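Local coordinates for mitotic checkpoint control protein kinase BUB1 (Drosophila melanogaster, PDB 6JKK), which probably acts as an ATP-binding protein kinase at kinetochores in the mitotic checkpoint, this chain being the kinase domain of the longer BubR1 protein, at residues A[109-115]-A[201-206]; A[134-140]-A[185-191]; A[163-167]-A[252-256]. All blocks are in the same frame, centred on the assembly; numbering follows the deposited sequence.

Interaction 1. Residues A[109-115]-A[201-206]; sequences QMIPSYA and VSLQLI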
loop_
_atom_site.group_PDB
_atom_site.type_symbol
_atom_site.label_atom_id
_atom_site.label_comp_id
_atom_site.label_asym_id
_atom_site.label_seq_id
_atom_site.Cartn_x
_atom_site.Cartn_y
_atom_site.Cartn_z
ATOM N N GLN A 109 11.833 5.721 11.886
ATOM C CA GLN A 109 11.733 4.376 11.323
ATOM C C GLN A 109 10.723 4.254 10.177
ATOM O O GLN A 109 10.949 3.496 9.228
ATOM C CB GLN A 109 11.393 3.378 12.436
ATOM C CG GLN A 109 11.415 1.917 12.004
ATOM C CD GLN A 109 10.848 0.990 13.061
ATOM O OE1 GLN A 109 10.161 1.430 13.984
ATOM N NE2 GLN A 109 11.129 -0.300 12.931
ATOM N N MET A 110 9.626 5.005 10.263
ATOM C CA MET A 110 8.488 4.821 9.358
ATOM C C MET A 110 8.441 5.789 8.171
ATOM O O MET A 110 7.658 5.598 7.246
ATOM C CB MET A 110 7.173 4.903 10.136
ATOM C CG MET A 110 6.882 3.696 11.004
ATOM S SD MET A 110 6.830 2.161 10.060
ATOM C CE MET A 110 8.165 1.304 10.870
ATOM N N ILE A 111 9.270 6.822 8.192
ATOM C CA ILE A 111 9.258 7.796 7.100
ATOM C C ILE A 111 9.484 7.176 5.694
ATOM O O ILE A 111 8.730 7.477 4.763
ATOM C CB ILE A 111 10.177 8.999 7.394
ATOM C CG1 ILE A 111 9.608 9.816 8.566
ATOM C CG2 ILE A 111 10.332 9.881 6.161
ATOM C CD1 ILE A 111 10.634 10.650 9.304
ATOM N N PRO A 112 10.492 6.289 5.541
ATOM C CA PRO A 112 10.661 5.653 4.225
ATOM C C PRO A 112 9.544 4.672 3.850
ATOM O O PRO A 112 9.523 4.188 2.709
ATOM C CB PRO A 112 11.976 4.876 4.380
ATOM C CG PRO A 112 12.704 5.564 5.493
ATOM C CD PRO A 112 11.617 5.972 6.443
ATOM N N SER A 113 8.634 4.381 4.779
ATOM C CA SER A 113 7.617 3.352 4.558
ATOM C C SER A 113 6.395 3.846 3.797
ATOM O O SER A 113 5.515 3.051 3.466
ATOM C CB SER A 113 7.147 2.767 5.896
ATOM O OG SER A 113 8.237 2.431 6.720
ATOM N N TYR A 114 6.322 5.152 3.545
ATOM C CA TYR A 114 5.174 5.718 2.845
ATOM C C TYR A 114 5.663 6.559 1.681
ATOM O O TYR A 114 6.604 7.340 1.836
ATOM C CB TYR A 114 4.330 6.579 3.802
ATOM C CG TYR A 114 3.954 5.822 5.055
ATOM C CD1 TYR A 114 2.917 4.891 5.044
ATOM C CD2 TYR A 114 4.661 6.007 6.231
ATOM C CE1 TYR A 114 2.593 4.175 6.183
ATOM C CE2 TYR A 114 4.347 5.296 7.375
ATOM C CZ TYR A 114 3.314 4.385 7.344
ATOM O OH TYR A 114 3.000 3.684 8.487
ATOM N N ALA A 115 5.031 6.395 0.521
ATOM C CA ALA A 115 5.381 7.177 -0.661
ATOM C C ALA A 115 5.363 8.660 -0.325
ATOM O O ALA A 115 4.507 9.110 0.430
ATOM C CB ALA A 115 4.413 6.888 -1.795
ATOM N N VAL A 201 12.677 -1.447 7.875
ATOM C CA VAL A 201 11.704 -1.556 6.804
ATOM C C VAL A 201 12.388 -1.479 5.440
ATOM O O VAL A 201 13.235 -0.613 5.201
ATOM C CB VAL A 201 10.577 -0.502 6.970
ATOM C CG1 VAL A 201 10.851 0.387 8.173
ATOM C CG2 VAL A 201 10.393 0.331 5.710
ATOM N N SER A 202 12.043 -2.420 4.566
ATOM C CA SER A 202 12.523 -2.395 3.193
ATOM C C SER A 202 11.365 -2.177 2.233
ATOM O O SER A 202 11.573 -2.019 1.027
ATOM C CB SER A 202 13.253 -3.691 2.851
ATOM O OG SER A 202 14.381 -3.872 3.686
ATOM N N LEU A 203 10.149 -2.162 2.781
ATOM C CA LEU A 203 8.933 -1.945 1.997
ATOM C C LEU A 203 8.418 -0.509 2.074
ATOM O O LEU A 203 8.675 0.206 3.043
ATOM C CB LEU A 203 7.826 -2.874 2.493
ATOM C CG LEU A 203 7.469 -4.172 1.774
ATOM C CD1 LEU A 203 8.583 -4.697 0.879
ATOM C CD2 LEU A 203 7.046 -5.214 2.796
ATOM N N GLN A 204 7.665 -0.101 1.057
ATOM C CA GLN A 204 7.018 1.214 1.055
ATOM C C GLN A 204 5.603 1.088 0.507
ATOM O O GLN A 204 5.389 0.496 -0.554
ATOM C CB GLN A 204 7.821 2.206 0.211
ATOM C CG GLN A 204 7.260 3.631 0.197
ATOM C CD GLN A 204 8.108 4.576 -0.632
ATOM O OE1 GLN A 204 7.839 4.795 -1.815
ATOM N NE2 GLN A 204 9.140 5.138 -0.017
ATOM N N LEU A 205 4.640 1.638 1.242
ATOM C CA LEU A 205 3.243 1.660 0.808
ATOM C C LEU A 205 3.021 2.865 -0.106
ATOM O O LEU A 205 3.425 3.983 0.229
ATOM C CB LEU A 205 2.326 1.760 2.028
ATOM C CG LEU A 205 0.816 1.744 1.784
ATOM C CD1 LEU A 205 0.398 0.415 1.189
ATOM C CD2 LEU A 205 0.062 2.010 3.084
ATOM N N ILE A 206 2.383 2.637 -1.254
ATOM C CA ILE A 206 2.187 3.686 -2.257
ATOM C C ILE A 206 0.729 3.773 -2.709
ATOM O O ILE A 206 -0.090 2.904 -2.378
ATOM C CB ILE A 206 3.050 3.412 -3.508
ATOM C CG1 ILE A 206 2.537 2.163 -4.239
ATOM C CG2 ILE A 206 4.525 3.233 -3.127
ATOM C CD1 ILE A 206 3.174 1.895 -5.621
HETATM O O HOH W 1 11.027 1.766 2.510
#
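Pro112 O takes two donors: the side-chain amide of Gln204, with NE2 at 2.9 Å from Pro112 O, and a water that also donates to Leu203 O. The amide N-H is aimed well (168°), and Pro112 O lies almost in the amide plane of Gln204, although NE2 stands above the plane of the carbonyl. Gln204 reaches it because its CG is anti to the backbone N (chi1 -177°) and the chain stays extended, which lays CG alongside Ala115 N at 3.6 Å. Next to this grip the backbones form a single beta bridge, Tyr114 with Leu205: Leu205 N donates to Ser113 O at 2.8 Å, and Ala115 N to Leu205 O at 2.9 Å. At the other end the two methyls of Val201 face the 109-115 segment, CG1 lying 3.3 Å from Gln109 O and CG2 3.2 Å from Ser113 OG; Met110 CE also touches CG1. The 109-115 segment belongs to the αC-β4 loop of the protein kinase fold, docked here on strand 203-205, just ahead of the DFG sequence. Strand 188-190 pairs with the other edge of that strand, helix 156-175 lies against Met110, Ser113 and Tyr114, whose OH bonds Ile169 O, and helix 92-104 packs on the Tyr114 ring.

Interaction 2. Residues A[134-140]-A[185-191]; sequences SDYGSLI and PDNFLLM
Leu139 N donates to Phe188 O at 2.8 Å and Leu190 N to Gly137 O at 2.9 Å, both donors lying nearly in line with the carbonyls they reach; the pair brackets a single beta bridge between Ser138 and Leu189. Gly137 turns at a positive phi (87°), where with its psi a CB would be jammed against the carbonyl oxygen of Tyr136. Ser134 OG, swung anti to its own nitrogen (chi1 169°), faces Leu190 O in a hydrogen bond modelled very short, so its exact length is doubtful. Ser134 OG also accepts from Tyr136 N at 3.1 Å and from Gly137 N at 3.2 Å, an ST turn and ST motif that fix the bend. With an alanine here, Leu190 O and these two amides would probably lose their shared hydroxyl partner, leaving the turn less firmly set. Outward, the Tyr136 ring presents its edge to Met191 O. Leu139 CD1 lies 3.8 Å from Phe188 CB, the two side chains pointing the same way. Ile140 crosses Pro185 tightly, its CG1 3.4 Å from Pro185 CB. In kinase terms the hinge and the start of helix 139-150 lean on the end of the catalytic loop and on strand 188-190. Helices 156-175 and 246-261 pack on Leu139, while helix 325-339 touches Tyr136 and Leu190.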
loop_
_atom_site.group_PDB
_atom_site.type_symbol
_atom_site.label_atom_id
_atom_site.label_comp_id
_atom_site.label_asym_id
_atom_site.label_seq_id
_atom_site.Cartn_x
_atom_site.Cartn_y
_atom_site.Cartn_z
ATOM N N SER A 134 11.389 2.426 -7.485
ATOM C CA SER A 134 12.131 1.305 -6.914
ATOM C C SER A 134 12.712 0.410 -7.998
ATOM O O SER A 134 11.980 -0.052 -8.876
ATOM C CB SER A 134 11.225 0.464 -6.018
ATOM O OG SER A 134 11.879 -0.746 -5.677
ATOM N N ASP A 135 14.015 0.141 -7.924
ATOM C CA ASP A 135 14.662 -0.779 -8.867
ATOM C C ASP A 135 14.167 -2.218 -8.707
ATOM O O ASP A 135 14.306 -3.031 -9.623
ATOM C CB ASP A 135 16.189 -0.751 -8.722
ATOM C CG ASP A 135 16.821 0.475 -9.360
ATOM O OD1 ASP A 135 16.805 0.580 -10.607
ATOM O OD2 ASP A 135 17.352 1.327 -8.614
ATOM N N TYR A 136 13.584 -2.528 -7.552
ATOM C CA TYR A 136 13.103 -3.883 -7.281
ATOM C C TYR A 136 11.624 -4.085 -7.627
ATOM O O TYR A 136 11.180 -5.215 -7.853
ATOM C CB TYR A 136 13.391 -4.262 -5.825
ATOM C CG TYR A 136 14.860 -4.162 -5.489
ATOM C CD1 TYR A 136 15.753 -5.138 -5.914
ATOM C CD2 TYR A 136 15.361 -3.083 -4.767
ATOM C CE1 TYR A 136 17.096 -5.051 -5.620
ATOM C CE2 TYR A 136 16.707 -2.987 -4.467
ATOM C CZ TYR A 136 17.566 -3.976 -4.894
ATOM O OH TYR A 136 18.904 -3.885 -4.595
ATOM N N GLY A 137 10.869 -2.990 -7.681
ATOM C CA GLY A 137 9.479 -3.047 -8.106
ATOM C C GLY A 137 8.525 -3.339 -6.968
ATOM O O GLY A 137 8.906 -3.270 -5.798
ATOM N N SER A 138 7.285 -3.674 -7.311
ATOM C CA SER A 138 6.264 -3.961 -6.306
ATOM C C SER A 138 6.402 -5.388 -5.795
ATOM O O SER A 138 7.165 -6.185 -6.349
ATOM C CB SER A 138 4.873 -3.789 -6.905
ATOM O OG SER A 138 4.590 -4.833 -7.822
ATOM N N LEU A 139 5.654 -5.719 -4.746
ATOM C CA LEU A 139 5.633 -7.093 -4.240
ATOM C C LEU A 139 5.146 -8.100 -5.276
ATOM O O LEU A 139 5.574 -9.258 -5.264
ATOM C CB LEU A 139 4.805 -7.200 -2.956
ATOM C CG LEU A 139 5.588 -6.922 -1.683
ATOM C CD1 LEU A 139 4.743 -7.201 -0.456
ATOM C CD2 LEU A 139 6.864 -7.752 -1.648
ATOM N N ILE A 140 4.253 -7.663 -6.164
ATOM C CA ILE A 140 3.797 -8.491 -7.280
ATOM C C ILE A 140 4.975 -8.869 -8.172
ATOM O O ILE A 140 5.209 -10.052 -8.456
ATOM C CB ILE A 140 2.730 -7.757 -8.129
ATOM C CG1 ILE A 140 1.351 -7.899 -7.499
ATOM C CG2 ILE A 140 2.686 -8.310 -9.561
ATOM C CD1 ILE A 140 0.811 -9.330 -7.548
ATOM N N PRO A 185 -0.971 -6.416 -3.389
ATOM C CA PRO A 185 0.480 -6.594 -3.504
ATOM C C PRO A 185 1.150 -5.517 -4.361
ATOM O O PRO A 185 2.317 -5.208 -4.113
ATOM C CB PRO A 185 0.608 -7.970 -4.167
ATOM C CG PRO A 185 -0.652 -8.687 -3.807
ATOM C CD PRO A 185 -1.706 -7.618 -3.829
ATOM N N ASP A 186 0.410 -4.943 -5.312
ATOM C CA ASP A 186 0.907 -3.867 -6.176
ATOM C C ASP A 186 1.291 -2.603 -5.412
ATOM O O ASP A 186 2.093 -1.792 -5.894
ATOM C CB ASP A 186 -0.176 -3.478 -7.189
ATOM C CG ASP A 186 -0.808 -4.670 -7.864
ATOM O OD1 ASP A 186 -1.520 -5.443 -7.182
ATOM O OD2 ASP A 186 -0.611 -4.819 -9.089
ATOM N N ASN A 187 0.703 -2.409 -4.234
ATOM C CA ASN A 187 0.894 -1.150 -3.517
ATOM C C ASN A 187 1.937 -1.173 -2.406
ATOM O O ASN A 187 2.054 -0.211 -1.640
ATOM C CB ASN A 187 -0.447 -0.598 -3.028
ATOM C CG ASN A 187 -1.276 -0.016 -4.160
ATOM O OD1 ASN A 187 -0.735 0.389 -5.195
ATOM N ND2 ASN A 187 -2.592 0.025 -3.975
ATOM N N PHE A 188 2.683 -2.277 -2.315
ATOM C CA PHE A 188 3.933 -2.298 -1.559
ATOM C C PHE A 188 5.095 -2.419 -2.530
ATOM O O PHE A 188 5.157 -3.365 -3.325
ATOM C CB PHE A 188 3.980 -3.466 -0.562
ATOM C CG PHE A 188 3.122 -3.261 0.653
ATOM C CD1 PHE A 188 1.882 -3.882 0.753
ATOM C CD2 PHE A 188 3.552 -2.442 1.697
ATOM C CE1 PHE A 188 1.077 -3.695 1.870
ATOM C CE2 PHE A 188 2.750 -2.247 2.825
ATOM C CZ PHE A 188 1.510 -2.877 2.906
ATOM N N LEU A 189 6.008 -1.453 -2.475
ATOM C CA LEU A 189 7.234 -1.528 -3.259
ATOM C C LEU A 189 8.341 -2.045 -2.362
ATOM O O LEU A 189 8.383 -1.716 -1.174
ATOM C CB LEU A 189 7.619 -0.149 -3.803
ATOM C CG LEU A 189 6.644 0.580 -4.730
ATOM C CD1 LEU A 189 7.208 1.938 -5.143
ATOM C CD2 LEU A 189 6.319 -0.261 -5.965
ATOM N N LEU A 190 9.235 -2.852 -2.921
ATOM C CA LEU A 190 10.450 -3.235 -2.203
ATOM C C LEU A 190 11.524 -2.233 -2.576
ATOM O O LEU A 190 11.940 -2.163 -3.738
ATOM C CB LEU A 190 10.891 -4.652 -2.580
ATOM C CG LEU A 190 12.137 -5.210 -1.885
ATOM C CD1 LEU A 190 11.904 -5.324 -0.402
ATOM C CD2 LEU A 190 12.500 -6.566 -2.445
ATOM N N MET A 191 11.973 -1.459 -1.596
ATOM C CA MET A 191 12.857 -0.327 -1.857
ATOM C C MET A 191 14.320 -0.726 -1.762
ATOM O O MET A 191 15.187 -0.105 -2.385
ATOM C CB MET A 191 12.568 0.802 -0.871
ATOM C CG MET A 191 11.125 1.262 -0.892
ATOM S SD MET A 191 10.613 1.731 -2.556
ATOM C CE MET A 191 11.519 3.263 -2.762
#

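Interaction 3. Residues A[163-167]-A[252-256]; sequences SCQML and LVSVM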
loop_
_atom_site.group_PDB
_atom_site.type_symbol
_atom_site.label_atom_id
_atom_site.label_comp_id
_atom_site.label_asym_id
_atom_site.label_seq_id
_atom_site.Cartn_x
_atom_site.Cartn_y
_atom_site.Cartn_z
ATOM N N SER A 163 5.619 -9.981 5.992
ATOM C CA SER A 163 4.335 -9.773 6.660
ATOM C C SER A 163 4.483 -8.950 7.939
ATOM O O SER A 163 3.635 -8.113 8.264
ATOM C CB SER A 163 3.689 -11.119 6.987
ATOM O OG SER A 163 3.392 -11.827 5.802
ATOM N N CYS A 164 5.561 -9.206 8.668
ATOM C CA CYS A 164 5.850 -8.477 9.890
ATOM C C CYS A 164 6.045 -7.003 9.564
ATOM O O CYS A 164 5.581 -6.124 10.293
ATOM C CB CYS A 164 7.111 -9.044 10.542
ATOM S SG CYS A 164 7.407 -8.474 12.228
ATOM N N GLN A 165 6.740 -6.738 8.464
ATOM C CA GLN A 165 6.957 -5.368 8.024
ATOM C C GLN A 165 5.660 -4.693 7.605
ATOM O O GLN A 165 5.409 -3.541 7.974
ATOM C CB GLN A 165 7.942 -5.326 6.857
ATOM C CG GLN A 165 9.360 -5.736 7.205
ATOM C CD GLN A 165 10.269 -5.681 5.995
ATOM O OE1 GLN A 165 10.317 -4.669 5.300
ATOM N NE2 GLN A 165 10.974 -6.773 5.722
ATOM N N MET A 166 4.850 -5.397 6.818
ATOM C CA MET A 166 3.599 -4.827 6.324
ATOM C C MET A 166 2.665 -4.513 7.478
ATOM O O MET A 166 1.949 -3.515 7.446
ATOM C CB MET A 166 2.907 -5.775 5.335
ATOM C CG MET A 166 3.550 -5.823 3.965
ATOM S SD MET A 166 2.607 -6.836 2.815
ATOM C CE MET A 166 2.817 -8.454 3.574
ATOM N N LEU A 167 2.661 -5.375 8.488
ATOM C CA LEU A 167 1.857 -5.137 9.681
ATOM C C LEU A 167 2.312 -3.865 10.386
ATOM O O LEU A 167 1.488 -3.093 10.881
ATOM C CB LEU A 167 1.957 -6.328 10.639
ATOM C CG LEU A 167 1.031 -7.496 10.330
ATOM C CD1 LEU A 167 1.564 -8.775 10.963
ATOM C CD2 LEU A 167 -0.371 -7.181 10.817
ATOM N N LEU A 252 -4.496 -6.569 3.709
ATOM C CA LEU A 252 -3.268 -7.136 4.261
ATOM C C LEU A 252 -3.223 -8.652 4.103
ATOM O O LEU A 252 -2.222 -9.208 3.646
ATOM C CB LEU A 252 -3.149 -6.788 5.746
ATOM C CG LEU A 252 -1.991 -5.911 6.211
ATOM C CD1 LEU A 252 -1.930 -5.881 7.733
ATOM C CD2 LEU A 252 -0.667 -6.387 5.632
ATOM N N VAL A 253 -4.302 -9.322 4.502
ATOM C CA VAL A 253 -4.386 -10.774 4.359
ATOM C C VAL A 253 -4.262 -11.182 2.899
ATOM O O VAL A 253 -3.559 -12.145 2.573
ATOM C CB VAL A 253 -5.696 -11.338 4.946
ATOM C CG1 VAL A 253 -5.806 -12.830 4.686
ATOM C CG2 VAL A 253 -5.749 -11.082 6.429
ATOM N N SER A 254 -4.938 -10.446 2.021
ATOM C CA SER A 254 -4.916 -10.769 0.602
ATOM C C SER A 254 -3.476 -10.743 0.086
ATOM O O SER A 254 -3.092 -11.581 -0.731
ATOM C CB SER A 254 -5.803 -9.807 -0.195
ATOM O OG SER A 254 -5.075 -8.659 -0.598
ATOM N N VAL A 255 -2.673 -9.803 0.583
ATOM C CA VAL A 255 -1.269 -9.718 0.174
ATOM C C VAL A 255 -0.453 -10.888 0.736
ATOM O O VAL A 255 0.356 -11.492 0.025
ATOM C CB VAL A 255 -0.616 -8.391 0.606
ATOM C CG1 VAL A 255 0.843 -8.361 0.172
ATOM C CG2 VAL A 255 -1.353 -7.214 -0.004
ATOM N N MET A 256 -0.660 -11.200 2.011
ATOM C CA MET A 256 0.022 -12.339 2.624
ATOM C C MET A 256 -0.319 -13.613 1.860
ATOM O O MET A 256 0.541 -14.467 1.653
ATOM C CB MET A 256 -0.377 -12.497 4.095
ATOM C CG MET A 256 -0.043 -11.310 4.985
ATOM S SD MET A 256 -0.597 -11.681 6.660
ATOM C CE MET A 256 -0.182 -10.134 7.486
#
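Met166 meets the other helix at both ends of its side chain. Its CB sits 3.6 Å from Leu252 CD2, and farther out the side chains of Met166 and Val255 cross at a slant, Met166 SD 3.5 Å from Val255 CG1. The chain leaves the helix straight at chi2 and then bends at chi3 (-66°), which also brings CE close to the same Val255 CG1. Leu167 works one residue on: its CD2 touches Leu252 CD1 at 3.7 Å, the two leucines crossing at about a right angle, so Leu252 spends one methyl on each of two consecutive residues. One turn beyond Leu252, on the same helix, Met256 is extended beyond CG and lays its terminal CE 4.0 Å from Ser163 CB and 4.1 Å from Leu167 CG, and its CG lies 3.6 Å from Ser163 OG.

These helices, 156-175 and 246-261, are αE and αF of the kinase C-lobe, and the short segments run nearly antiparallel at 163°. Their axes stay 10.8 Å apart, a spacing that the long methionine and leucine side chains bridge. Contact across the gap is apolar save for Ser163 OG, which is hydrogen-bonded to Val159 O in its own helix.

Further residues pack around these pairs. Leu139 of helix 139-150 packs on both Met166 and Val255, and Pro185 adds to the cover of Val255. Helix 310-322 backs Ser163 and Leu167 through Leu317, while Ile294 of helix 288-299 touches Met256.

How the interactions relate
From the N terminus, 109-115 comes first; its partner 201-206 closes the long loop of interaction 1, inside which interaction 2, from 134-140 to 185-191, is wholly nested. Segment 163-167 also lies within both loops, but its mate 252-256 falls beyond them, so interaction 3 crosses the other two. Interactions 1 and 2 share the two-stranded sheet: Leu189 N probably bonds Gln204 O at 2.8 Å. Interaction 3 reaches that sheet from helix 156-175, where Gln165 OE1 probably accepts from Ser202 N and Met166 packs on Leu203 and Phe188. Together they join the αC-β4 loop, the hinge and the helical C-lobe around strands 188-190 and 203-205.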